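Local structure of uncharacterized protein (Bacteroides ovatus, 4IRT) at residues N274-Q279 with Q299-L304; E249-T254 with A267-E272; P313-R318 with W365-D370; Y280-N285 with G324-I329. The protein is of unknown function but, as a putative neuraminidase with BNR-like repeats and a beta-propeller fold, may act on glycans. All coordinates share one frame; numbering follows the deposited sequence. Where two conformers were deposited one is given.

Contact 1 (N274-Q279 with Q299-L304); sequences NSDVPQ and QTPFTL
Pro278 lays its ring over one face of the Phe302 ring, and this CH-pi contact is the main apolar grip between 274-279 and 299-304. Followed from CB outward, the proline meets the phenylalanine atom by atom. CB comes against CZ and CE2 of Phe302. CG stands 3.5 Å from the centroid of the Phe302 ring, displaced toward the CE2 side of the rim. CD lies near CD2 of that ring and also approaches the backbone, 3.5 Å from Phe302 O. Phe302 CB points away from 274-279; chi1 of 70° sets CG between the backbone N and the carbonyl carbon, and the ring beyond it presents one face to Pro278.

Val277 continues the packing with two methyl branches. CG1 rests 3.6 Å from Thr300 O, while CG2 reaches Gln299 O and the ring nitrogen of Pro301. Beside it, the carboxylate of Asp276 runs alongside the Pro301 ring, and its CG lies 3.6 Å from Pro301 CB. No hydrogen bond joins the two segments, and Phe302 N is buried here without a partner. An ST turn shapes the approach to the strand: Val277 N donates to Ser275 OG over 3.1 Å.

Polar ties come from nearby loops. Arg298 NH1 bonds to both Pro278 O and Thr300 O, and Glu334 takes Thr300 OG1. The contact packs the long loop between strands 290-294 and 318-322 against the start of strand 278-285, the third strand of a four-stranded antiparallel sheet, consistent with a propeller blade. Tyr269 of the adjacent strand 264-271 touches Pro278, and Ile312 and Pro313 pack on Phe302.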
# COMPACT_ATOMS: atom_id res chain seq x y z
N ASN A 274 -7.88 -12.58 25.20
CA ASN A 274 -7.28 -12.82 26.49
C ASN A 274 -5.79 -12.46 26.55
O ASN A 274 -5.02 -13.19 27.13
CB ASN A 274 -7.48 -14.29 26.89
CG ASN A 274 -7.54 -14.45 28.38
OD1 ASN A 274 -7.54 -13.46 29.11
ND2 ASN A 274 -7.68 -15.70 28.85
N SER A 275 -5.41 -11.32 25.99
CA SER A 275 -4.02 -10.95 25.84
C SER A 275 -3.93 -9.43 25.70
O SER A 275 -4.94 -8.79 25.43
CB SER A 275 -3.47 -11.58 24.54
OG SER A 275 -2.10 -11.32 24.36
N ASP A 276 -2.73 -8.87 25.90
CA ASP A 276 -2.46 -7.44 25.55
C ASP A 276 -1.45 -7.34 24.38
O ASP A 276 -0.86 -6.27 24.14
CB ASP A 276 -1.94 -6.66 26.76
CG ASP A 276 -0.78 -7.34 27.45
OD1 ASP A 276 -0.37 -8.45 27.01
OD2 ASP A 276 -0.27 -6.78 28.45
N VAL A 277 -1.25 -8.45 23.67
CA VAL A 277 -0.21 -8.50 22.62
C VAL A 277 -0.79 -8.58 21.20
O VAL A 277 -1.34 -9.59 20.79
CB VAL A 277 0.67 -9.74 22.81
CG1 VAL A 277 1.75 -9.80 21.73
CG2 VAL A 277 1.28 -9.78 24.21
N PRO A 278 -0.59 -7.52 20.40
CA PRO A 278 -1.08 -7.56 19.02
C PRO A 278 -0.35 -8.64 18.24
O PRO A 278 0.83 -8.88 18.48
CB PRO A 278 -0.73 -6.16 18.49
CG PRO A 278 -0.64 -5.31 19.72
CD PRO A 278 -0.01 -6.21 20.74
N GLN A 279 -1.05 -9.29 17.30
CA GLN A 279 -0.49 -10.38 16.53
C GLN A 279 -0.84 -10.15 15.08
O GLN A 279 -1.96 -9.72 14.77
CB GLN A 279 -1.12 -11.73 16.94
CG GLN A 279 -0.99 -12.08 18.41
CD GLN A 279 0.41 -12.54 18.82
OE1 GLN A 279 1.31 -12.69 17.99
NE2 GLN A 279 0.59 -12.75 20.11
N GLN A 299 5.26 -12.18 21.94
CA GLN A 299 5.24 -12.14 23.40
C GLN A 299 5.16 -10.73 24.00
O GLN A 299 4.83 -10.58 25.18
CB GLN A 299 6.57 -12.73 23.92
CG GLN A 299 6.79 -14.18 23.53
CD GLN A 299 5.63 -15.03 24.00
OE1 GLN A 299 5.45 -15.21 25.20
NE2 GLN A 299 4.80 -15.49 23.06
N THR A 300 5.55 -9.73 23.23
CA THR A 300 5.78 -8.38 23.73
C THR A 300 4.57 -7.48 23.44
O THR A 300 4.24 -7.24 22.28
CB THR A 300 7.03 -7.78 23.09
OG1 THR A 300 8.08 -8.74 23.17
CG2 THR A 300 7.46 -6.48 23.79
N PRO A 301 3.90 -7.02 24.50
CA PRO A 301 2.72 -6.19 24.37
C PRO A 301 3.02 -4.79 23.88
O PRO A 301 4.13 -4.29 24.08
CB PRO A 301 2.15 -6.12 25.79
CG PRO A 301 3.32 -6.38 26.69
CD PRO A 301 4.17 -7.36 25.92
N PHE A 302 2.03 -4.19 23.23
CA PHE A 302 2.00 -2.75 23.03
C PHE A 302 0.55 -2.37 22.81
O PHE A 302 -0.30 -3.24 22.63
CB PHE A 302 2.88 -2.26 21.87
CG PHE A 302 2.38 -2.63 20.49
CD1 PHE A 302 1.54 -1.78 19.78
CD2 PHE A 302 2.81 -3.80 19.89
CE1 PHE A 302 1.12 -2.12 18.50
CE2 PHE A 302 2.38 -4.15 18.61
CZ PHE A 302 1.54 -3.31 17.91
N THR A 303 0.28 -1.07 22.83
CA THR A 303 -1.06 -0.57 22.57
C THR A 303 -0.96 0.61 21.65
O THR A 303 0.04 1.35 21.69
CB THR A 303 -1.83 -0.20 23.86
OG1 THR A 303 -3.19 0.12 23.52
CG2 THR A 303 -1.18 0.98 24.60
N LEU A 304 -1.96 0.77 20.80
CA LEU A 304 -2.04 1.90 19.88
C LEU A 304 -2.54 3.17 20.56
O LEU A 304 -2.20 4.29 20.13
CB LEU A 304 -2.98 1.55 18.72
CG LEU A 304 -2.61 0.36 17.84
CD1 LEU A 304 -3.69 0.03 16.81
CD2 LEU A 304 -1.26 0.65 17.18

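Contact 2 (E249-T254 with A267-E272)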
# COMPACT_ATOMS: atom_id res chain seq x y z
N GLU A 249 -6.73 -3.43 19.32
CA GLU A 249 -5.47 -3.05 18.68
C GLU A 249 -5.49 -3.30 17.16
O GLU A 249 -4.46 -3.57 16.54
CB GLU A 249 -4.30 -3.81 19.30
CG GLU A 249 -4.19 -3.75 20.80
CD GLU A 249 -4.06 -2.35 21.38
OE1 GLU A 249 -3.82 -1.35 20.65
OE2 GLU A 249 -4.15 -2.27 22.63
N LEU A 250 -6.67 -3.24 16.57
CA LEU A 250 -6.82 -3.34 15.14
C LEU A 250 -6.28 -2.07 14.49
O LEU A 250 -6.67 -0.96 14.86
CB LEU A 250 -8.28 -3.52 14.76
CG LEU A 250 -8.55 -3.57 13.26
CD1 LEU A 250 -7.92 -4.79 12.62
CD2 LEU A 250 -10.04 -3.48 13.01
N ILE A 251 -5.35 -2.26 13.57
CA ILE A 251 -4.64 -1.14 12.93
C ILE A 251 -5.36 -0.76 11.66
O ILE A 251 -6.12 -1.56 11.08
CB ILE A 251 -3.16 -1.51 12.69
CG1 ILE A 251 -2.29 -0.32 12.23
CG2 ILE A 251 -3.05 -2.66 11.71
CD1 ILE A 251 -2.22 0.83 13.21
N ASN A 252 -5.16 0.48 11.24
CA ASN A 252 -5.71 0.99 9.99
C ASN A 252 -4.63 1.22 8.93
O ASN A 252 -3.48 1.49 9.29
CB ASN A 252 -6.45 2.31 10.21
CG ASN A 252 -5.62 3.33 10.96
OD1 ASN A 252 -5.40 3.21 12.15
ND2 ASN A 252 -5.15 4.35 10.25
N GLN A 253 -5.05 1.08 7.67
CA GLN A 253 -4.29 1.38 6.47
C GLN A 253 -3.16 0.36 6.31
O GLN A 253 -2.01 0.65 6.63
CB GLN A 253 -3.75 2.81 6.52
CG GLN A 253 -3.13 3.29 5.24
CD GLN A 253 -2.87 4.78 5.28
OE1 GLN A 253 -2.44 5.31 6.28
NE2 GLN A 253 -3.10 5.43 4.16
N THR A 254 -3.51 -0.85 5.87
CA THR A 254 -2.52 -1.91 5.70
C THR A 254 -2.42 -2.22 4.21
O THR A 254 -2.13 -1.31 3.42
CB THR A 254 -2.82 -3.15 6.57
OG1 THR A 254 -4.11 -3.70 6.24
CG2 THR A 254 -2.78 -2.78 8.06
N ALA A 267 -3.89 -8.44 4.87
CA ALA A 267 -2.86 -8.58 5.91
C ALA A 267 -2.94 -7.42 6.89
O ALA A 267 -2.98 -6.24 6.50
CB ALA A 267 -1.48 -8.65 5.29
N THR A 268 -2.98 -7.74 8.18
CA THR A 268 -3.13 -6.75 9.21
C THR A 268 -2.71 -7.34 10.55
O THR A 268 -2.01 -8.37 10.59
CB THR A 268 -4.57 -6.14 9.26
OG1 THR A 268 -4.59 -5.05 10.17
CG2 THR A 268 -5.62 -7.18 9.70
N TYR A 269 -3.07 -6.64 11.64
CA TYR A 269 -2.84 -7.16 12.98
C TYR A 269 -3.91 -6.70 13.98
O TYR A 269 -4.59 -5.70 13.78
CB TYR A 269 -1.42 -6.86 13.49
CG TYR A 269 -1.01 -5.40 13.71
CD1 TYR A 269 -1.50 -4.67 14.79
CD2 TYR A 269 -0.12 -4.78 12.85
CE1 TYR A 269 -1.12 -3.35 14.99
CE2 TYR A 269 0.29 -3.45 13.03
CZ TYR A 269 -0.21 -2.74 14.09
OH TYR A 269 0.17 -1.43 14.31
N TRP A 270 -4.07 -7.49 15.03
CA TRP A 270 -4.91 -7.19 16.19
C TRP A 270 -4.60 -8.20 17.31
O TRP A 270 -3.96 -9.23 17.07
CB TRP A 270 -6.41 -7.17 15.79
CG TRP A 270 -6.99 -8.56 15.43
CD1 TRP A 270 -7.43 -9.51 16.31
CD2 TRP A 270 -7.26 -9.07 14.12
NE1 TRP A 270 -7.92 -10.60 15.63
CE2 TRP A 270 -7.82 -10.36 14.29
CE3 TRP A 270 -7.10 -8.56 12.83
CZ2 TRP A 270 -8.19 -11.15 13.21
CZ3 TRP A 270 -7.45 -9.38 11.75
CH2 TRP A 270 -7.98 -10.63 11.95
N ARG A 271 -5.05 -7.93 18.54
CA ARG A 271 -4.78 -8.82 19.68
C ARG A 271 -5.83 -9.90 19.92
O ARG A 271 -7.01 -9.77 19.53
CB ARG A 271 -4.58 -8.03 20.99
CG ARG A 271 -5.83 -7.38 21.57
CD ARG A 271 -5.55 -6.74 22.95
NE ARG A 271 -6.74 -6.03 23.40
CZ ARG A 271 -7.78 -6.60 24.02
NH1 ARG A 271 -7.78 -7.90 24.30
NH2 ARG A 271 -8.86 -5.88 24.33
N GLU A 272 -5.40 -11.00 20.52
CA GLU A 272 -6.34 -11.98 21.09
C GLU A 272 -7.14 -11.35 22.26
O GLU A 272 -6.63 -10.46 22.95
CB GLU A 272 -5.59 -13.22 21.57
CG GLU A 272 -4.92 -14.01 20.49
CD GLU A 272 -5.92 -14.63 19.53
OE1 GLU A 272 -6.43 -13.91 18.64
OE2 GLU A 272 -6.19 -15.84 19.68
O HOH W 1 -6.55 -3.17 23.62
O HOH W 2 -6.82 -3.90 9.67
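Ile251 sits on the Tyr269 ring with its CG2 methyl over the centre of one face, 3.6 Å from the ring centroid. That methyl lies between the backbone N and the carbonyl carbon of its own residue, while CG1, anti to the backbone N (chi1 -171°), lies near CZ and OH of Tyr269. Leu250 packs next to it: CD1 approaches Trp270 CE3 at 3.9 Å, the two side chains pointing the same way. The backbone of Leu250 adds a CA-H...O contact to Tyr269 O.

At the other end Thr254 OG1 donates to Ala267 O over 2.8 Å, the one direct hydrogen bond between the segments. A water joins Ile251 O, 2.8 Å away, to Thr268 OG1 and so links the backbone of one segment to a side chain of the other.

Glu249 and Arg271 touch through their aliphatic parts, CG to CD 3.9 Å, and a second water takes NE of Arg271 and donates to OE2 of Glu249. Their outer partners set them in place: Thr303 and Leu304 N hold the carboxylate, and Asn247 O receives Arg271 NH2.

Residues 249-254, from the loop between strands 239-242 and 255-258, run nearly antiparallel to 267-271, end-to-end directions 174° apart, as the chain passes from one four-stranded antiparallel sheet, consistent with a propeller blade, to the next. Val196 of strand 191-198 supports Leu250 from the preceding sheet, and Pro278 of strand 278-285 touches both Glu249 and Tyr269.

Contact 3 (P313-R318 with W365-D370)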
# COMPACT_ATOMS: atom_id res chain seq x y z
N PRO A 313 5.91 -0.69 17.45
CA PRO A 313 7.00 -1.66 17.44
C PRO A 313 7.00 -2.65 16.29
O PRO A 313 7.98 -3.36 16.10
CB PRO A 313 6.80 -2.43 18.76
CG PRO A 313 5.79 -1.69 19.54
CD PRO A 313 5.00 -0.89 18.58
N ILE A 314 5.88 -2.74 15.58
CA ILE A 314 5.79 -3.63 14.43
C ILE A 314 5.28 -2.83 13.21
O ILE A 314 4.58 -1.81 13.34
CB ILE A 314 4.90 -4.86 14.68
CG1 ILE A 314 3.45 -4.48 14.89
CG2 ILE A 314 5.39 -5.65 15.90
CD1 ILE A 314 2.53 -5.66 15.09
N ALA A 315 5.66 -3.30 12.03
CA ALA A 315 5.24 -2.68 10.78
C ALA A 315 3.91 -3.22 10.32
O ALA A 315 3.61 -4.39 10.52
CB ALA A 315 6.27 -2.93 9.70
N ARG A 316 3.15 -2.39 9.64
CA ARG A 316 2.02 -2.90 8.89
C ARG A 316 2.56 -3.75 7.71
O ARG A 316 3.60 -3.45 7.13
CB ARG A 316 1.16 -1.76 8.41
CG ARG A 316 0.47 -1.09 9.57
CD ARG A 316 -0.23 0.18 9.19
NE ARG A 316 0.73 1.20 8.81
CZ ARG A 316 0.44 2.48 8.63
NH1 ARG A 316 -0.80 2.91 8.74
NH2 ARG A 316 1.40 3.32 8.28
N PRO A 317 1.88 -4.86 7.40
CA PRO A 317 2.46 -5.85 6.52
C PRO A 317 2.11 -5.78 5.05
O PRO A 317 1.14 -5.12 4.65
CB PRO A 317 1.92 -7.15 7.12
CG PRO A 317 0.55 -6.78 7.57
CD PRO A 317 0.73 -5.40 8.16
N ARG A 318 2.89 -6.51 4.26
CA ARG A 318 2.55 -6.77 2.84
C ARG A 318 2.57 -8.28 2.62
O ARG A 318 3.20 -9.01 3.38
CB ARG A 318 3.56 -6.13 1.87
CG ARG A 318 3.60 -4.60 1.83
CD ARG A 318 2.64 -4.06 0.83
NE ARG A 318 2.65 -2.61 0.61
CZ ARG A 318 2.77 -2.04 -0.58
NH1 ARG A 318 3.01 -2.76 -1.68
NH2 ARG A 318 2.69 -0.73 -0.67
N TRP A 365 10.93 1.33 9.21
CA TRP A 365 10.54 0.82 7.90
C TRP A 365 9.26 -0.02 7.96
O TRP A 365 9.05 -0.80 8.91
CB TRP A 365 11.68 -0.04 7.34
CG TRP A 365 11.41 -0.81 6.07
CD1 TRP A 365 11.69 -0.39 4.82
CD2 TRP A 365 10.92 -2.15 5.93
NE1 TRP A 365 11.37 -1.33 3.91
CE2 TRP A 365 10.90 -2.44 4.56
CE3 TRP A 365 10.46 -3.13 6.83
CZ2 TRP A 365 10.47 -3.66 4.06
CZ3 TRP A 365 10.02 -4.34 6.32
CH2 TRP A 365 10.06 -4.60 4.95
N GLU A 366 8.40 0.21 6.97
CA GLU A 366 7.36 -0.71 6.60
C GLU A 366 7.56 -1.16 5.17
O GLU A 366 8.11 -0.43 4.34
CB GLU A 366 5.98 -0.09 6.77
CG GLU A 366 5.66 0.49 8.14
CD GLU A 366 4.24 1.01 8.20
OE1 GLU A 366 3.89 1.92 7.42
OE2 GLU A 366 3.48 0.53 9.07
N PRO A 367 7.06 -2.36 4.83
CA PRO A 367 7.24 -2.85 3.46
C PRO A 367 6.39 -2.20 2.39
O PRO A 367 5.22 -1.84 2.63
CB PRO A 367 6.84 -4.32 3.54
CG PRO A 367 5.95 -4.40 4.77
CD PRO A 367 6.42 -3.35 5.72
N SER A 368 7.03 -2.00 1.23
CA SER A 368 6.33 -1.80 -0.03
C SER A 368 7.09 -2.65 -1.07
O SER A 368 8.30 -2.92 -0.90
CB SER A 368 6.24 -0.31 -0.44
OG SER A 368 7.51 0.32 -0.44
N HIS A 369 6.38 -3.13 -2.08
CA HIS A 369 6.96 -4.09 -3.03
C HIS A 369 6.51 -3.83 -4.46
O HIS A 369 5.55 -3.07 -4.71
CB HIS A 369 6.59 -5.53 -2.61
CG HIS A 369 5.20 -5.97 -3.00
ND1 HIS A 369 4.07 -5.65 -2.29
CD2 HIS A 369 4.78 -6.79 -4.00
CE1 HIS A 369 3.01 -6.22 -2.84
NE2 HIS A 369 3.41 -6.92 -3.88
N ASP A 370 7.20 -4.48 -5.39
CA ASP A 370 6.97 -4.30 -6.80
C ASP A 370 5.79 -5.20 -7.16
O ASP A 370 5.95 -6.38 -7.53
CB ASP A 370 8.22 -4.61 -7.59
CG ASP A 370 8.10 -4.28 -9.05
OD1 ASP A 370 6.98 -4.25 -9.60
OD2 ASP A 370 9.18 -4.05 -9.66
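Glu366 is gripped by Arg316 in a side-on salt bridge, with NE and NH2 each taking one carboxylate oxygen. Arg316 NE donates to Glu366 OE2 over 2.8 Å and NH2 to OE1 over 3.0 Å; both oxygens use their syn lone pairs, and both lie near the guanidinium plane. A third bond comes from the backbone, Arg316 N to OE2 at 3.0 Å, reaching that oxygen from above the carboxylate plane. OE1 also accepts from Val22 N, which helps fix the carboxylate's rotation. An alanine in place of Glu366 would probably leave the Arg316 guanidinium without its countercharge here and its backbone N without an acceptor.

The Arg316 chain bends at chi3 (-68°), placing NE beside the carboxylate. Residues 315-318 and 365-369 run nearly parallel, their directions 3° apart: 313-318 leads into strand 318-322, the first of a four-stranded antiparallel sheet as in propeller blades, and 365-370 leads into helix 371-377, where Asp370 is the N-cap.

Outward from the bridge, Ala315 CB meets Glu366 CG, and Pro367 CD presses to 3.2 Å from Arg316 O, a buried carbonyl with no hydrogen-bond partner. Arg318 slides past Pro367 in the opposite direction, its CG 3.7 Å from Pro367 CB. Its guanidinium then spreads over Ser368, with CA beneath the centre of one face, and NH1 comes 3.1 Å from His369 ND1. Arg318 NH2 is held by Val22 O and Arg24 O.

Contact 4 (Y280-N285 with G324-I329)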
# COMPACT_ATOMS: atom_id res chain seq x y z
N TYR A 280 0.10 -10.50 14.21
CA TYR A 280 -0.12 -10.46 12.78
C TYR A 280 -1.16 -11.50 12.33
O TYR A 280 -1.25 -12.61 12.87
CB TYR A 280 1.19 -10.69 12.04
CG TYR A 280 2.14 -9.52 12.00
CD1 TYR A 280 1.87 -8.40 11.21
CD2 TYR A 280 3.35 -9.54 12.74
CE1 TYR A 280 2.75 -7.35 11.12
CE2 TYR A 280 4.24 -8.45 12.67
CZ TYR A 280 3.94 -7.39 11.85
OH TYR A 280 4.78 -6.31 11.68
N ARG A 281 -1.97 -11.10 11.35
CA ARG A 281 -3.10 -11.86 10.86
C ARG A 281 -3.16 -11.84 9.35
O ARG A 281 -2.75 -10.88 8.72
CB ARG A 281 -4.40 -11.20 11.33
CG ARG A 281 -4.41 -10.89 12.81
CD ARG A 281 -4.58 -12.12 13.69
NE ARG A 281 -4.51 -11.76 15.11
CZ ARG A 281 -5.06 -12.44 16.12
NH1 ARG A 281 -5.69 -13.57 15.86
NH2 ARG A 281 -4.94 -12.02 17.38
N ILE A 282 -3.77 -12.88 8.79
CA ILE A 282 -4.26 -12.85 7.43
C ILE A 282 -5.76 -13.21 7.40
O ILE A 282 -6.20 -14.10 8.14
CB ILE A 282 -3.40 -13.76 6.51
CG1 ILE A 282 -3.69 -13.48 5.04
CG2 ILE A 282 -3.59 -15.24 6.84
CD1 ILE A 282 -2.61 -13.98 4.11
N VAL A 283 -6.52 -12.52 6.56
CA VAL A 283 -7.95 -12.76 6.36
C VAL A 283 -8.13 -12.95 4.86
O VAL A 283 -7.68 -12.13 4.08
CB VAL A 283 -8.75 -11.56 6.86
CG1 VAL A 283 -10.24 -11.65 6.52
CG2 VAL A 283 -8.52 -11.33 8.34
N TRP A 284 -8.82 -14.01 4.46
CA TRP A 284 -9.03 -14.27 3.04
C TRP A 284 -10.33 -15.00 2.79
O TRP A 284 -10.92 -15.59 3.72
CB TRP A 284 -7.86 -15.08 2.47
CG TRP A 284 -7.88 -16.57 2.79
CD1 TRP A 284 -8.28 -17.60 1.96
CD2 TRP A 284 -7.48 -17.20 4.02
NE1 TRP A 284 -8.16 -18.81 2.61
CE2 TRP A 284 -7.70 -18.60 3.88
CE3 TRP A 284 -6.99 -16.72 5.25
CZ2 TRP A 284 -7.41 -19.50 4.88
CZ3 TRP A 284 -6.70 -17.63 6.24
CH2 TRP A 284 -6.93 -19.01 6.04
N ASN A 285 -10.78 -14.94 1.54
CA ASN A 285 -12.03 -15.55 1.13
C ASN A 285 -11.72 -16.54 0.02
O ASN A 285 -10.97 -16.21 -0.88
CB ASN A 285 -13.00 -14.50 0.60
CG ASN A 285 -14.37 -15.07 0.27
OD1 ASN A 285 -14.59 -15.58 -0.83
ND2 ASN A 285 -15.27 -15.03 1.25
N GLY A 324 -2.64 -20.20 -2.87
CA GLY A 324 -2.73 -20.60 -1.48
C GLY A 324 -1.43 -20.45 -0.69
O GLY A 324 -1.45 -20.39 0.53
N GLU A 325 -0.30 -20.39 -1.39
CA GLU A 325 0.99 -20.21 -0.76
C GLU A 325 1.18 -18.71 -0.49
O GLU A 325 0.94 -17.89 -1.35
CB GLU A 325 2.08 -20.77 -1.63
CG GLU A 325 3.47 -20.56 -1.09
CD GLU A 325 4.52 -21.26 -1.93
OE1 GLU A 325 4.30 -21.51 -3.14
OE2 GLU A 325 5.58 -21.55 -1.37
N VAL A 326 1.60 -18.37 0.72
CA VAL A 326 1.68 -16.98 1.14
C VAL A 326 3.07 -16.62 1.63
O VAL A 326 3.66 -17.33 2.44
CB VAL A 326 0.66 -16.70 2.28
CG1 VAL A 326 0.81 -15.28 2.79
CG2 VAL A 326 -0.76 -16.94 1.80
N PHE A 327 3.56 -15.48 1.15
CA PHE A 327 4.75 -14.84 1.66
C PHE A 327 4.33 -13.52 2.31
O PHE A 327 3.80 -12.63 1.63
CB PHE A 327 5.71 -14.58 0.50
CG PHE A 327 6.05 -15.82 -0.25
CD1 PHE A 327 5.22 -16.29 -1.26
CD2 PHE A 327 7.18 -16.56 0.08
CE1 PHE A 327 5.52 -17.45 -1.96
CE2 PHE A 327 7.47 -17.74 -0.61
CZ PHE A 327 6.63 -18.18 -1.61
N TYR A 328 4.62 -13.40 3.59
CA TYR A 328 4.09 -12.34 4.46
C TYR A 328 5.27 -11.55 5.03
O TYR A 328 6.07 -12.07 5.82
CB TYR A 328 3.29 -13.02 5.56
CG TYR A 328 2.38 -12.15 6.41
CD1 TYR A 328 2.91 -11.31 7.39
CD2 TYR A 328 0.99 -12.24 6.29
CE1 TYR A 328 2.09 -10.55 8.18
CE2 TYR A 328 0.16 -11.47 7.08
CZ TYR A 328 0.72 -10.62 8.01
OH TYR A 328 -0.11 -9.90 8.83
N ILE A 329 5.37 -10.29 4.61
CA ILE A 329 6.51 -9.45 4.91
C ILE A 329 6.19 -8.46 6.05
O ILE A 329 5.12 -7.82 6.04
CB ILE A 329 6.98 -8.68 3.67
CG1 ILE A 329 7.17 -9.61 2.47
CG2 ILE A 329 8.27 -7.93 3.96
CD1 ILE A 329 8.24 -10.67 2.68
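Tyr328 OH donates to Arg281 O over 2.8 Å, the one hydrogen bond that crosses from strand 325-329 to strand 280-285. The hydroxyl comes from well above the carbonyl plane, 45° out of it. Tyr328 CB points toward the other strand, and CG stands anti to the backbone N (chi1 -166°).

Beside this bond the two tyrosine rings meet obliquely, with planes at 78°. Tyr280 CD1 lies at the edge of the Tyr328 ring, 3.7 Å from its CE1. The hydroxyl of Tyr280 is used elsewhere, on Ala315 O. Further along, Ile282 and Val326 reach toward each other tip to tip, CD1 to CG1 at 3.9 Å, and Ile282 CB lies 4.3 Å from Tyr328 CE2.

A phenylalanine in place of Tyr328 would probably leave Arg281 O without this donor and lose the hydroxyl's contact with Tyr280 CD1.

The strands belong to successive four-stranded sheets, with axes 9.9 Å apart at the nearest and directions 140° apart, so side chains rather than backbone bonds join them, as between adjacent propeller blades. Ile319 of strand 318-322 touches Ile282 and Tyr328, and Ala267 of strand 264-271 also packs on Tyr328.

How the contacts relate
Contacts 1, 2 and 4 share one four-stranded sheet, in which strands 264-271 and 278-285 are neighbours. Contacts 1 and 2 lie about 11 Å apart between centres and meet at Glu249. Contact 2 joins contact 4 through a salt bridge, Glu272 OE1 to Arg281 NH2 at 2.7 Å. Contact 3, with its centre about 9 Å from that of the chain, is the innermost. It reaches contact 2 through Arg316 NH1 and Asn252 O, 3.1 Å apart, and through packing of Tyr269 CD2 on Ile314 CD1 at 3.6 Å. Strand pairing of Arg318 with Ile329 ties it to contact 4, and Phe302 of contact 1 also touches Ile314.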